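PDB 4OPW: uncharacterized protein, which is of unknown function but, as a putative adhesin built largely as a parallel beta-solenoid, probably takes part in cell adhesion. Local coordinates for residues K125-K130 / E145-K150; M141-L146 / I161-G166; K216-Y221 / K234-E239. All coordinates share one frame; numbering follows the deposited sequence.

Followed from the N terminus, the chain winds through a parallel beta-solenoid, and each contact joins one coil to the next. Contact 1 closes the loop between 125-130 and 145-150, which passes through strands 130-136 and 139-147. Contact 2 opens at 141, before contact 1 closes at 145-150, so the two loops interlock, sharing Glu145 and Leu146, and neither contains the other. Their centres lie 10 Å apart, and together they place strand 139-147 between 126-128 and 159-163. Contact 3 follows in series, its centre about 21 Å from that of contact 2, and joins strands 218-221 and 237-239 near the C terminus.

Contact 1 (K125-K130 / E145-K150); sequences KVEVGK and ELKTDK. With EDO (1,2-ethanediol), chain E.
Five backbone hydrogen bonds tie 125-130 to 145-150 as adjoining coils of a parallel beta-solenoid, their end-to-end directions only 11° apart. The nitrogen of Val126 meets Glu145 O nearly straight, at 169° about the hydrogen and in the carbonyl plane. Val126 O then receives Lys147 N at 2.8 Å, and Lys147 O receives Val128 N, both donors lying nearly along the C=O axis. Val126 thus uses both its N and its O, bonding to the two residues that flank its register partner Leu146, which is the parallel-sheet pattern. At the corner, Gly129 O is gripped twice: Lys150 N comes in the carbonyl plane at 3.1 Å, whereas Asp149 N stands above that plane.

Thr148 fills the same corner. With OG1 anti to its backbone N, the hydroxyl lies 3.0 Å from Val128 O and 3.1 Å from its own segment's Lys150 O, and its single proton may serve either carbonyl.

A bound 1,2-ethanediol, probably from the crystallisation liquor, spans the coils on the side of the acidic groups. Its O2 gives a hydrogen bond to Asp149 OD1 at 2.7 Å, and its O1 reaches Glu127 OE2.

Farther out, the packing differs between the two sides of the strands. Val126 and Leu146 turn inward, and both touch Leu131 of the following strand 130-136, as does Thr148. On the other side Glu127 and Lys147 run side by side, pointing the same way. Lys130 and Lys150 do likewise, and the ammonium of Lys150 makes salt bridges to Glu152 and Asp172. At the start, the extended chains of Lys125 and Glu145 cross obliquely; Lys125 NZ stays 4.2 Å from Glu145 OE2, beyond a salt bridge, while Lys125 CE rests 3.8 Å from Lys147 CB.

Contact 2 (M141-L146 / I161-G166); sequences MVVNEL and INLKAG
Backbone bonding comes first. Asn162 N donates to Met141 O at 2.8 Å, Val143 N to Asn162 O, and Lys164 N to Val143 O, the last two nearly along their C=O axes. Strands 141-143 and 161-163 run 7° from parallel, as successive coils of a beta-solenoid do. After the loop, Leu146 N meets Ala165 O from above the carbonyl plane.

Apolar contacts lie on the inner side. The CD2 methyl of Leu163 touches Val143 CB at 3.8 Å from alongside, and the same methyl meets CD2 of Leu146, which crosses it obliquely, at 4.0 Å. Met141, present as selenomethionine, and Ile161 stand in register beside them, both reaching Val135.

Polar side chains line the other side. Lys164 runs alongside Asn144, and its NZ makes a weak hydrogen bond to Asn144 OD1 at 3.4 Å, while its CE rests 3.7 Å from Val142 CG1 as the chains cross obliquely. Asn144 ND2 is bonded to Lys123 O.

The phi of Gly166, 131°, would jam a CB against the preceding carbonyl and Leu146 O; lacking one, Gly166 CA sits 3.0 Å from Leu146 O. Main-chain bonds and aliphatic packing thus probably dominate; one weak bond links polar side chains.

Contact 3 (K216-Y221 / K234-E239); sequences KGNIRY and KGTVEE
In Arg220, CG stands anti to the carbonyl carbon (chi1 -66°) and a bend at chi2 (-64°) folds the chain so that its guanidinium reaches Thr236 in the adjoining coil of this parallel beta-solenoid. There Arg220 NH1 lies 3.0 Å from Thr236 O, which sits at the edge of the guanidinium plane, and also donates to Ile219 O. NH1 stands above the plane of both carbonyls, while each also takes a main-chain donor nearly along its C=O axis: Ile219 N for Thr236 O, Glu238 N for Ile219 O.

The carboxylate of Glu238 stacks over one face of the guanidinium, the two planes tilted 16° apart. Arg220 NH2 and Glu238 OE2, 3.5 Å apart, form a salt bridge of charges alone, since no N-H points at the oxygen. Thr236 OG1 donates to Glu238 OE2 at 2.8 Å and is left to accept weak bonds from Arg220 NH1 and NH2.

Tyr221, its CG in the crowded position between backbone N and carbonyl carbon, receives Glu239 CB over one ring face in a CH-pi contact, 4.0 Å from the centroid. Inward, Ile219 CD1 packs on Val237 CG2, and both side chains touch Ile213.

Asn218 OD1 accepts Thr236 N at 2.9 Å, and a water links the same oxygen to Lys234 O. Buried Gly217 O has no hydrogen-bond partner; Gly235 CA lies 3.1 Å from it.

Contact 1 (K125-K130 / E145-K150)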
loop_
_atom_site.group_PDB
_atom_site.type_symbol
_atom_site.label_atom_id
_atom_site.label_comp_id
_atom_site.label_asym_id
_atom_site.label_seq_id
_atom_site.Cartn_x
_atom_site.Cartn_y
_atom_site.Cartn_z
ATOM N N LYS A 125 -1.516 -13.072 -5.456
ATOM C CA LYS A 125 -0.296 -13.416 -4.732
ATOM C C LYS A 125 0.895 -12.491 -5.046
ATOM O O LYS A 125 1.250 -12.266 -6.202
ATOM C CB LYS A 125 0.095 -14.890 -4.941
ATOM C CG LYS A 125 1.232 -15.364 -4.034
ATOM C CD LYS A 125 1.550 -16.839 -4.260
ATOM C CE LYS A 125 2.489 -17.380 -3.210
ATOM N NZ LYS A 125 2.685 -18.845 -3.355
ATOM N N VAL A 126 1.485 -11.962 -3.978
ATOM C CA VAL A 126 2.698 -11.145 -4.004
ATOM C C VAL A 126 3.854 -12.063 -3.580
ATOM O O VAL A 126 3.849 -12.566 -2.450
ATOM C CB VAL A 126 2.569 -9.899 -3.089
ATOM C CG1 VAL A 126 3.868 -9.082 -3.066
ATOM C CG2 VAL A 126 1.375 -9.026 -3.505
ATOM N N GLU A 127 4.807 -12.329 -4.485
ATOM C CA GLU A 127 5.952 -13.188 -4.159
ATOM C C GLU A 127 7.217 -12.399 -4.423
ATOM O O GLU A 127 7.623 -12.248 -5.571
ATOM C CB GLU A 127 5.907 -14.514 -4.939
ATOM C CG GLU A 127 7.063 -15.434 -4.589
ATOM C CD GLU A 127 6.856 -16.920 -4.790
ATOM O OE1 GLU A 127 5.830 -17.317 -5.390
ATOM O OE2 GLU A 127 7.728 -17.690 -4.325
ATOM N N VAL A 128 7.823 -11.874 -3.353
ATOM C CA VAL A 128 9.001 -11.012 -3.443
ATOM C C VAL A 128 10.024 -11.376 -2.389
ATOM O O VAL A 128 9.678 -12.032 -1.418
ATOM C CB VAL A 128 8.585 -9.507 -3.299
ATOM C CG1 VAL A 128 7.745 -9.033 -4.490
ATOM C CG2 VAL A 128 7.872 -9.229 -1.964
ATOM N N GLY A 129 11.271 -10.935 -2.571
ATOM C CA GLY A 129 12.317 -11.162 -1.582
ATOM C C GLY A 129 12.087 -10.310 -0.344
ATOM O O GLY A 129 12.233 -10.789 0.778
ATOM N N LYS A 130 11.677 -9.057 -0.538
ATOM C CA LYS A 130 11.409 -8.138 0.560
ATOM C C LYS A 130 10.138 -7.348 0.276
ATOM O O LYS A 130 9.985 -6.795 -0.811
ATOM C CB LYS A 130 12.608 -7.195 0.753
ATOM C CG LYS A 130 12.490 -6.219 1.915
ATOM C CD LYS A 130 13.611 -5.205 1.837
ATOM C CE LYS A 130 13.685 -4.330 3.057
ATOM N NZ LYS A 130 14.862 -3.430 3.001
ATOM N N GLU A 145 -2.636 -12.203 -0.294
ATOM C CA GLU A 145 -1.717 -13.331 -0.104
ATOM C C GLU A 145 -0.300 -12.888 -0.415
ATOM O O GLU A 145 -0.072 -12.287 -1.471
ATOM C CB GLU A 145 -2.120 -14.509 -1.017
ATOM C CG GLU A 145 -1.380 -15.799 -0.696
ATOM C CD GLU A 145 -1.576 -16.950 -1.662
ATOM O OE1 GLU A 145 -2.299 -16.786 -2.671
ATOM O OE2 GLU A 145 -0.995 -18.027 -1.404
ATOM N N LEU A 146 0.644 -13.194 0.488
ATOM C CA LEU A 146 2.051 -12.844 0.308
ATOM C C LEU A 146 3.006 -14.008 0.638
ATOM O O LEU A 146 2.723 -14.857 1.493
ATOM C CB LEU A 146 2.421 -11.608 1.139
ATOM C CG LEU A 146 2.342 -11.693 2.687
ATOM C CD1 LEU A 146 3.714 -12.053 3.295
ATOM C CD2 LEU A 146 1.885 -10.353 3.272
ATOM N N LYS A 147 4.162 -14.002 -0.022
ATOM C CA LYS A 147 5.252 -14.957 0.184
ATOM C C LYS A 147 6.512 -14.144 0.091
ATOM O O LYS A 147 6.784 -13.570 -0.962
ATOM C CB LYS A 147 5.206 -16.127 -0.829
ATOM C CG LYS A 147 6.425 -17.074 -0.808
ATOM C CD LYS A 147 6.533 -17.889 0.474
ATOM C CE LYS A 147 7.811 -18.700 0.530
ATOM N NZ LYS A 147 7.964 -19.364 1.848
ATOM N N THR A 148 7.215 -13.979 1.214
ATOM C CA THR A 148 8.425 -13.152 1.208
ATOM C C THR A 148 9.474 -13.690 2.171
ATOM O O THR A 148 9.171 -14.553 3.001
ATOM C CB THR A 148 8.048 -11.656 1.547
ATOM O OG1 THR A 148 9.153 -10.791 1.264
ATOM C CG2 THR A 148 7.606 -11.456 2.987
ATOM N N ASP A 149 10.704 -13.179 2.049
ATOM C CA ASP A 149 11.766 -13.519 2.983
ATOM C C ASP A 149 11.665 -12.525 4.133
ATOM O O ASP A 149 11.354 -12.921 5.250
ATOM C CB ASP A 149 13.141 -13.524 2.301
ATOM C CG ASP A 149 13.325 -14.682 1.339
ATOM O OD1 ASP A 149 12.850 -15.803 1.651
ATOM O OD2 ASP A 149 13.930 -14.471 0.268
ATOM N N LYS A 150 11.794 -11.222 3.839
ATOM C CA LYS A 150 11.672 -10.164 4.823
ATOM C C LYS A 150 10.384 -9.381 4.624
ATOM O O LYS A 150 10.123 -8.901 3.526
ATOM C CB LYS A 150 12.884 -9.212 4.748
ATOM C CG LYS A 150 12.875 -8.108 5.822
ATOM C CD LYS A 150 12.919 -8.664 7.278
ATOM C CE LYS A 150 12.550 -7.612 8.295
ATOM N NZ LYS A 150 13.569 -6.511 8.323
HETATM C C1 EDO E . 9.858 -15.730 -2.120
HETATM O O1 EDO E . 10.028 -17.133 -2.273
HETATM C C2 EDO E . 10.809 -15.215 -1.027
HETATM O O2 EDO E . 10.594 -15.950 0.172
#

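Contact 2 (M141-L146 / I161-G166)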
loop_
_atom_site.group_PDB
_atom_site.type_symbol
_atom_site.label_atom_id
_atom_site.label_comp_id
_atom_site.label_asym_id
_atom_site.label_seq_id
_atom_site.Cartn_x
_atom_site.Cartn_y
_atom_site.Cartn_z
HETATM N N MSE A 141 -4.489 -0.606 3.769
HETATM C CA MSE A 141 -3.925 -1.527 2.809
HETATM C C MSE A 141 -4.454 -2.933 3.038
HETATM O O MSE A 141 -4.606 -3.358 4.185
HETATM C CB MSE A 141 -2.404 -1.518 2.884
HETATM C CG MSE A 141 -1.766 -2.125 1.671
HETATM SE SE MSE A 141 0.140 -1.966 1.992
HETATM C CE MSE A 141 0.428 -0.319 2.042
ATOM N N VAL A 142 -4.797 -3.630 1.946
ATOM C CA VAL A 142 -5.282 -5.008 2.012
ATOM C C VAL A 142 -4.426 -5.854 1.066
ATOM O O VAL A 142 -4.415 -5.596 -0.146
ATOM C CB VAL A 142 -6.801 -5.169 1.707
ATOM C CG1 VAL A 142 -7.234 -6.632 1.860
ATOM C CG2 VAL A 142 -7.654 -4.245 2.586
ATOM N N VAL A 143 -3.751 -6.872 1.611
ATOM C CA VAL A 143 -2.914 -7.793 0.843
ATOM C C VAL A 143 -3.524 -9.179 0.998
ATOM O O VAL A 143 -3.530 -9.732 2.102
ATOM C CB VAL A 143 -1.409 -7.742 1.264
ATOM C CG1 VAL A 143 -0.579 -8.711 0.425
ATOM C CG2 VAL A 143 -0.840 -6.308 1.154
ATOM N N ASN A 144 -4.078 -9.725 -0.089
ATOM C CA ASN A 144 -4.770 -11.011 -0.031
ATOM C C ASN A 144 -3.841 -12.192 0.275
ATOM O O ASN A 144 -4.241 -13.100 1.013
ATOM C CB ASN A 144 -5.537 -11.280 -1.330
ATOM C CG ASN A 144 -6.821 -10.481 -1.464
ATOM O OD1 ASN A 144 -7.236 -9.733 -0.564
ATOM N ND2 ASN A 144 -7.493 -10.640 -2.585
ATOM N N GLU A 145 -2.636 -12.203 -0.294
ATOM C CA GLU A 145 -1.717 -13.331 -0.104
ATOM C C GLU A 145 -0.300 -12.888 -0.415
ATOM O O GLU A 145 -0.072 -12.287 -1.471
ATOM C CB GLU A 145 -2.120 -14.509 -1.017
ATOM C CG GLU A 145 -1.380 -15.799 -0.696
ATOM C CD GLU A 145 -1.576 -16.950 -1.662
ATOM O OE1 GLU A 145 -2.299 -16.786 -2.671
ATOM O OE2 GLU A 145 -0.995 -18.027 -1.404
ATOM N N LEU A 146 0.644 -13.194 0.488
ATOM C CA LEU A 146 2.051 -12.844 0.308
ATOM C C LEU A 146 3.006 -14.008 0.638
ATOM O O LEU A 146 2.723 -14.857 1.493
ATOM C CB LEU A 146 2.421 -11.608 1.139
ATOM C CG LEU A 146 2.342 -11.693 2.687
ATOM C CD1 LEU A 146 3.714 -12.053 3.295
ATOM C CD2 LEU A 146 1.885 -10.353 3.272
ATOM N N ILE A 161 -3.329 -2.022 8.119
ATOM C CA ILE A 161 -2.662 -2.946 7.198
ATOM C C ILE A 161 -3.259 -4.323 7.473
ATOM O O ILE A 161 -3.120 -4.844 8.579
ATOM C CB ILE A 161 -1.110 -2.931 7.270
ATOM C CG1 ILE A 161 -0.551 -1.512 6.897
ATOM C CG2 ILE A 161 -0.535 -4.010 6.317
ATOM C CD1 ILE A 161 0.973 -1.281 7.103
ATOM N N ASN A 162 -3.968 -4.872 6.496
ATOM C CA ASN A 162 -4.581 -6.193 6.611
ATOM C C ASN A 162 -3.875 -7.153 5.671
ATOM O O ASN A 162 -3.971 -7.008 4.456
ATOM C CB ASN A 162 -6.083 -6.109 6.306
ATOM C CG ASN A 162 -6.836 -7.410 6.451
ATOM O OD1 ASN A 162 -6.293 -8.439 6.848
ATOM N ND2 ASN A 162 -8.111 -7.389 6.090
ATOM N N LEU A 163 -3.144 -8.116 6.244
ATOM C CA LEU A 163 -2.382 -9.146 5.515
ATOM C C LEU A 163 -3.122 -10.436 5.743
ATOM O O LEU A 163 -3.010 -11.037 6.808
ATOM C CB LEU A 163 -0.926 -9.220 6.018
ATOM C CG LEU A 163 -0.139 -7.902 6.117
ATOM C CD1 LEU A 163 1.270 -8.159 6.629
ATOM C CD2 LEU A 163 -0.074 -7.181 4.750
ATOM N N LYS A 164 -3.994 -10.779 4.805
ATOM C CA LYS A 164 -4.943 -11.889 4.930
ATOM C C LYS A 164 -4.324 -13.287 5.021
ATOM O O LYS A 164 -4.846 -14.123 5.760
ATOM C CB LYS A 164 -5.919 -11.873 3.753
ATOM C CG LYS A 164 -6.880 -10.683 3.776
ATOM C CD LYS A 164 -7.946 -10.844 2.709
ATOM C CE LYS A 164 -9.011 -9.781 2.792
ATOM N NZ LYS A 164 -9.849 -9.744 1.565
ATOM N N ALA A 165 -3.266 -13.570 4.252
ATOM C CA ALA A 165 -2.675 -14.908 4.206
ATOM C C ALA A 165 -1.253 -14.873 3.751
ATOM O O ALA A 165 -0.843 -13.934 3.075
ATOM C CB ALA A 165 -3.481 -15.793 3.244
ATOM N N GLY A 166 -0.522 -15.943 4.051
ATOM C CA GLY A 166 0.841 -16.054 3.564
ATOM C C GLY A 166 1.918 -16.417 4.550
ATOM O O GLY A 166 1.642 -16.919 5.646
#

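Contact 3 (K216-Y221 / K234-E239)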
loop_
_atom_site.group_PDB
_atom_site.type_symbol
_atom_site.label_atom_id
_atom_site.label_comp_id
_atom_site.label_asym_id
_atom_site.label_seq_id
_atom_site.Cartn_x
_atom_site.Cartn_y
_atom_site.Cartn_z
ATOM N N LYS A 216 -0.715 2.441 25.527
ATOM C CA LYS A 216 -1.951 1.639 25.649
ATOM C C LYS A 216 -2.147 0.592 24.532
ATOM O O LYS A 216 -3.103 -0.190 24.584
ATOM C CB LYS A 216 -3.175 2.576 25.646
ATOM C CG LYS A 216 -3.369 3.333 26.949
ATOM C CD LYS A 216 -4.377 4.463 26.778
ATOM C CE LYS A 216 -3.921 5.769 27.399
ATOM N NZ LYS A 216 -3.870 5.710 28.888
ATOM N N GLY A 217 -1.273 0.593 23.536
ATOM C CA GLY A 217 -1.346 -0.345 22.419
ATOM C C GLY A 217 -1.275 -1.800 22.832
ATOM O O GLY A 217 -0.618 -2.139 23.825
ATOM N N ASN A 218 -1.968 -2.671 22.090
ATOM C CA ASN A 218 -2.012 -4.096 22.415
ATOM C C ASN A 218 -1.476 -4.964 21.298
ATOM O O ASN A 218 -1.754 -4.711 20.121
ATOM C CB ASN A 218 -3.438 -4.534 22.734
ATOM C CG ASN A 218 -3.957 -3.918 23.996
ATOM O OD1 ASN A 218 -3.431 -4.163 25.082
ATOM N ND2 ASN A 218 -4.934 -3.037 23.862
ATOM N N ILE A 219 -0.736 -6.002 21.686
ATOM C CA ILE A 219 -0.214 -7.000 20.771
ATOM C C ILE A 219 -0.944 -8.309 21.075
ATOM O O ILE A 219 -0.948 -8.767 22.223
ATOM C CB ILE A 219 1.318 -7.153 20.865
ATOM C CG1 ILE A 219 2.033 -5.850 20.438
ATOM C CG2 ILE A 219 1.797 -8.388 20.046
ATOM C CD1 ILE A 219 3.558 -5.830 20.738
ATOM N N ARG A 220 -1.594 -8.882 20.059
ATOM C CA ARG A 220 -2.283 -10.164 20.226
ATOM C C ARG A 220 -1.652 -11.134 19.251
ATOM O O ARG A 220 -1.498 -10.799 18.080
ATOM C CB ARG A 220 -3.811 -10.016 20.041
ATOM C CG ARG A 220 -4.501 -9.174 21.130
ATOM C CD ARG A 220 -4.407 -9.795 22.518
ATOM N NE ARG A 220 -5.008 -8.945 23.549
ATOM C CZ ARG A 220 -4.348 -8.059 24.292
ATOM N NH1 ARG A 220 -3.051 -7.861 24.107
ATOM N NH2 ARG A 220 -4.983 -7.356 25.219
ATOM N N TYR A 221 -1.194 -12.294 19.734
ATOM C CA TYR A 221 -0.510 -13.216 18.846
ATOM C C TYR A 221 -1.083 -14.620 18.882
ATOM O O TYR A 221 -1.641 -15.060 19.890
ATOM C CB TYR A 221 1.002 -13.266 19.188
ATOM C CG TYR A 221 1.323 -13.881 20.536
ATOM C CD1 TYR A 221 1.407 -13.094 21.684
ATOM C CD2 TYR A 221 1.557 -15.247 20.663
ATOM C CE1 TYR A 221 1.714 -13.651 22.922
ATOM C CE2 TYR A 221 1.852 -15.815 21.897
ATOM C CZ TYR A 221 1.939 -15.011 23.022
ATOM O OH TYR A 221 2.233 -15.580 24.236
ATOM N N LYS A 234 -0.356 0.729 29.916
ATOM C CA LYS A 234 -1.536 -0.115 30.173
ATOM C C LYS A 234 -1.725 -1.204 29.104
ATOM O O LYS A 234 -2.460 -2.169 29.334
ATOM C CB LYS A 234 -2.801 0.754 30.280
ATOM C CG LYS A 234 -2.825 1.639 31.526
ATOM C CD LYS A 234 -3.810 2.799 31.375
ATOM C CE LYS A 234 -3.842 3.674 32.609
ATOM N NZ LYS A 234 -4.528 4.970 32.358
ATOM N N GLY A 235 -1.035 -1.073 27.970
ATOM C CA GLY A 235 -1.118 -2.050 26.892
ATOM C C GLY A 235 -0.543 -3.403 27.286
ATOM O O GLY A 235 0.201 -3.484 28.258
ATOM N N THR A 236 -0.925 -4.489 26.601
ATOM C CA THR A 236 -0.419 -5.824 26.949
ATOM C C THR A 236 -0.085 -6.634 25.711
ATOM O O THR A 236 -0.540 -6.332 24.599
ATOM C CB THR A 236 -1.454 -6.626 27.793
ATOM O OG1 THR A 236 -2.623 -6.843 27.004
ATOM C CG2 THR A 236 -1.808 -5.965 29.127
ATOM N N VAL A 237 0.677 -7.701 25.941
ATOM C CA VAL A 237 1.085 -8.717 24.977
ATOM C C VAL A 237 0.395 -9.998 25.439
ATOM O O VAL A 237 0.661 -10.450 26.557
ATOM C CB VAL A 237 2.628 -8.865 24.899
ATOM C CG1 VAL A 237 3.028 -9.893 23.848
ATOM C CG2 VAL A 237 3.307 -7.527 24.623
ATOM N N GLU A 238 -0.526 -10.548 24.631
ATOM C CA GLU A 238 -1.284 -11.735 25.043
ATOM C C GLU A 238 -1.530 -12.683 23.888
ATOM O O GLU A 238 -1.738 -12.245 22.755
ATOM C CB GLU A 238 -2.653 -11.334 25.649
ATOM C CG GLU A 238 -2.592 -10.620 26.989
ATOM C CD GLU A 238 -3.922 -10.120 27.514
ATOM O OE1 GLU A 238 -4.945 -10.812 27.308
ATOM O OE2 GLU A 238 -3.939 -9.040 28.149
ATOM N N GLU A 239 -1.523 -13.991 24.184
ATOM C CA GLU A 239 -1.836 -15.024 23.209
ATOM C C GLU A 239 -3.354 -15.126 23.008
ATOM O O GLU A 239 -4.105 -15.031 23.978
ATOM C CB GLU A 239 -1.293 -16.388 23.707
ATOM C CG GLU A 239 -1.347 -17.456 22.631
ATOM C CD GLU A 239 -0.846 -18.843 22.979
ATOM O OE1 GLU A 239 -1.157 -19.341 24.085
ATOM O OE2 GLU A 239 -0.233 -19.473 22.089
HETATM O O HOH W 1 -4.493 -3.496 27.450
#